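Local structure of DUF309 domain-containing protein (Thermus thermophilus, 2CWY) at residues W12-Y18 against L49-R53. The protein is of unknown function, a small all-helical member of the DUF309 family from a thermophilic bacterium. Sequence-based numbering, arbitrary orientation.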
loop_
_atom_site.group_PDB
_atom_site.type_symbol
_atom_site.label_atom_id
_atom_site.label_comp_id
_atom_site.label_asym_id
_atom_site.label_seq_id
_atom_site.Cartn_x
_atom_site.Cartn_y
_atom_site.Cartn_z
ATOM N N TRP A 12 4.829 -5.306 7.008
ATOM C CA TRP A 12 3.541 -4.713 7.374
ATOM C C TRP A 12 3.014 -5.291 8.687
ATOM O O TRP A 12 2.535 -4.549 9.552
ATOM C CB TRP A 12 2.524 -4.965 6.264
ATOM C CG TRP A 12 1.159 -4.356 6.496
ATOM C CD1 TRP A 12 0.206 -4.773 7.391
ATOM C CD2 TRP A 12 0.585 -3.240 5.797
ATOM N NE1 TRP A 12 -0.920 -3.990 7.288
ATOM C CE2 TRP A 12 -0.715 -3.044 6.317
ATOM C CE3 TRP A 12 1.043 -2.389 4.781
ATOM C CZ2 TRP A 12 -1.566 -2.032 5.852
ATOM C CZ3 TRP A 12 0.191 -1.377 4.319
ATOM C CH2 TRP A 12 -1.095 -1.213 4.856
ATOM N N ARG A 13 3.093 -6.610 8.821
ATOM C CA ARG A 13 2.634 -7.291 10.035
ATOM C C ARG A 13 3.458 -6.875 11.244
ATOM O O ARG A 13 2.958 -6.839 12.375
ATOM C CB ARG A 13 2.725 -8.811 9.858
ATOM C CG ARG A 13 1.612 -9.395 9.016
ATOM C CD ARG A 13 1.661 -10.904 9.048
ATOM N NE ARG A 13 2.645 -11.444 8.116
ATOM C CZ ARG A 13 2.377 -11.759 6.853
ATOM N NH1 ARG A 13 1.149 -11.588 6.375
ATOM N NH2 ARG A 13 3.337 -12.243 6.070
ATOM N N ALA A 14 4.727 -6.566 11.005
ATOM C CA ALA A 14 5.613 -6.128 12.077
ATOM C C ALA A 14 5.498 -4.616 12.330
ATOM O O ALA A 14 6.258 -4.051 13.125
ATOM C CB ALA A 14 7.054 -6.506 11.758
ATOM N N GLY A 15 4.555 -3.968 11.651
ATOM C CA GLY A 15 4.350 -2.535 11.835
ATOM C C GLY A 15 5.405 -1.609 11.245
ATOM O O GLY A 15 5.525 -0.442 11.643
ATOM N N ARG A 16 6.176 -2.120 10.295
ATOM C CA ARG A 16 7.218 -1.334 9.644
ATOM C C ARG A 16 6.667 -0.699 8.371
ATOM O O ARG A 16 7.112 -0.997 7.266
ATOM C CB ARG A 16 8.412 -2.233 9.330
ATOM C CG ARG A 16 9.078 -2.770 10.599
ATOM C CD ARG A 16 10.564 -2.437 10.612
ATOM N NE ARG A 16 11.331 -3.366 9.793
ATOM C CZ ARG A 16 12.513 -3.090 9.247
ATOM N NH1 ARG A 16 13.134 -4.011 8.523
ATOM N NH2 ARG A 16 13.064 -1.890 9.407
ATOM N N TYR A 17 5.689 0.177 8.551
ATOM C CA TYR A 17 5.025 0.847 7.437
ATOM C C TYR A 17 5.927 1.695 6.558
ATOM O O TYR A 17 5.804 1.672 5.333
ATOM C CB TYR A 17 3.878 1.708 7.961
ATOM C CG TYR A 17 2.877 0.929 8.778
ATOM C CD1 TYR A 17 2.228 -0.197 8.246
ATOM C CD2 TYR A 17 2.577 1.310 10.085
ATOM C CE1 TYR A 17 1.306 -0.919 9.007
ATOM C CE2 TYR A 17 1.662 0.598 10.851
ATOM C CZ TYR A 17 1.029 -0.509 10.311
ATOM O OH TYR A 17 0.109 -1.189 11.081
ATOM N N TYR A 18 6.834 2.445 7.171
ATOM C CA TYR A 18 7.725 3.286 6.384
ATOM C C TYR A 18 8.680 2.398 5.570
ATOM O O TYR A 18 9.041 2.722 4.440
ATOM C CB TYR A 18 8.494 4.234 7.313
ATOM C CG TYR A 18 8.856 5.562 6.674
ATOM C CD1 TYR A 18 9.367 6.605 7.442
ATOM C CD2 TYR A 18 8.682 5.774 5.306
ATOM C CE1 TYR A 18 9.703 7.832 6.864
ATOM C CE2 TYR A 18 9.014 6.997 4.714
ATOM C CZ TYR A 18 9.523 8.020 5.501
ATOM O OH TYR A 18 9.849 9.233 4.926
ATOM N N LEU A 49 -0.803 4.790 7.357
ATOM C CA LEU A 49 -0.634 4.225 8.685
ATOM C C LEU A 49 0.574 4.800 9.413
ATOM O O LEU A 49 0.536 4.977 10.638
ATOM C CB LEU A 49 -0.545 2.699 8.600
ATOM C CG LEU A 49 -1.819 2.081 8.024
ATOM C CD1 LEU A 49 -1.663 0.568 7.978
ATOM C CD2 LEU A 49 -3.022 2.466 8.872
ATOM N N HIS A 50 1.638 5.098 8.664
ATOM C CA HIS A 50 2.839 5.687 9.253
ATOM C C HIS A 50 2.482 7.079 9.788
ATOM O O HIS A 50 2.854 7.436 10.905
ATOM C CB HIS A 50 3.948 5.813 8.207
ATOM C CG HIS A 50 5.156 6.557 8.695
ATOM N ND1 HIS A 50 5.962 6.086 9.708
ATOM C CD2 HIS A 50 5.668 7.755 8.333
ATOM C CE1 HIS A 50 6.920 6.963 9.951
ATOM N NE2 HIS A 50 6.764 7.986 9.130
ATOM N N GLN A 51 1.757 7.864 8.993
ATOM C CA GLN A 51 1.365 9.196 9.437
ATOM C C GLN A 51 0.542 9.132 10.710
ATOM O O GLN A 51 0.744 9.921 11.621
ATOM C CB GLN A 51 0.567 9.925 8.357
ATOM C CG GLN A 51 1.423 10.431 7.195
ATOM C CD GLN A 51 2.471 11.438 7.634
ATOM O OE1 GLN A 51 2.140 12.499 8.157
ATOM N NE2 GLN A 51 3.741 11.113 7.411
ATOM N N ARG A 52 -0.381 8.181 10.778
ATOM C CA ARG A 52 -1.223 8.076 11.958
ATOM C C ARG A 52 -0.448 7.659 13.202
ATOM O O ARG A 52 -0.801 8.043 14.316
ATOM C CB ARG A 52 -2.413 7.155 11.655
ATOM C CG ARG A 52 -3.451 7.919 10.811
ATOM C CD ARG A 52 -4.288 8.842 11.718
ATOM N NE ARG A 52 -5.060 7.986 12.598
ATOM C CZ ARG A 52 -6.258 7.489 12.305
ATOM N NH1 ARG A 52 -6.845 6.679 13.163
ATOM N NH2 ARG A 52 -6.904 7.858 11.209
ATOM N N ARG A 53 0.629 6.911 13.012
ATOM C CA ARG A 53 1.462 6.504 14.139
ATOM C C ARG A 53 2.139 7.729 14.743
ATOM O O ARG A 53 2.497 7.744 15.931
ATOM C CB ARG A 53 2.535 5.521 13.681
ATOM C CG ARG A 53 2.166 4.070 13.839
ATOM C CD ARG A 53 3.420 3.238 13.661
ATOM N NE ARG A 53 3.183 1.818 13.877
ATOM C CZ ARG A 53 4.135 0.896 13.817
ATOM N NH1 ARG A 53 5.385 1.255 13.551
ATOM N NH2 ARG A 53 3.841 -0.382 14.021
HETATM O O HOH W 1 6.234 3.101 10.266
#
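With CG of Y17 anti to its carbonyl carbon (chi1 -56°) and CG of L49 likewise, the phenol ring and the leucine branch are brought together where a Schellman motif ends helix 5-13, just ahead of helix 17-30. The bond from G15 N to W12 O belongs to the motif, and G15, with positive phi, is its C-prime residue. The turn and the start of helix 17-30 pack against the C-terminal end of helix 33-53 within this all-helical fold. L49 CB stands 3.6 Å from the Y17 ring centroid and 8° off the ring normal, a CH-pi contact over the face; G15 C lies across the opposite face, so the phenol is sandwiched. Beyond CB, L49 CD1 reaches the indole, 3.4 Å from W12 CZ2, and also lies 3.5 Å from Y17 CE1. NE1 of the buried W12 is hydrogen-bonded to E87 OE1 of helix 81-92, a helix whose R91 also touches Y17 and L49. At the outer side, Y18 and H50 meet obliquely, their planes 36° apart, and Y18 CB lies over the imidazole face in a second CH-pi contact. One water joins the same residues: it accepts from Y18 N and lies 3.0 Å from H50 ND1. R53 runs extended from CG to NE and crosses the phenol at about a right angle, its guanidinium plane steeply tilted from the ring, with NE 3.6 Å from Y17 CE2.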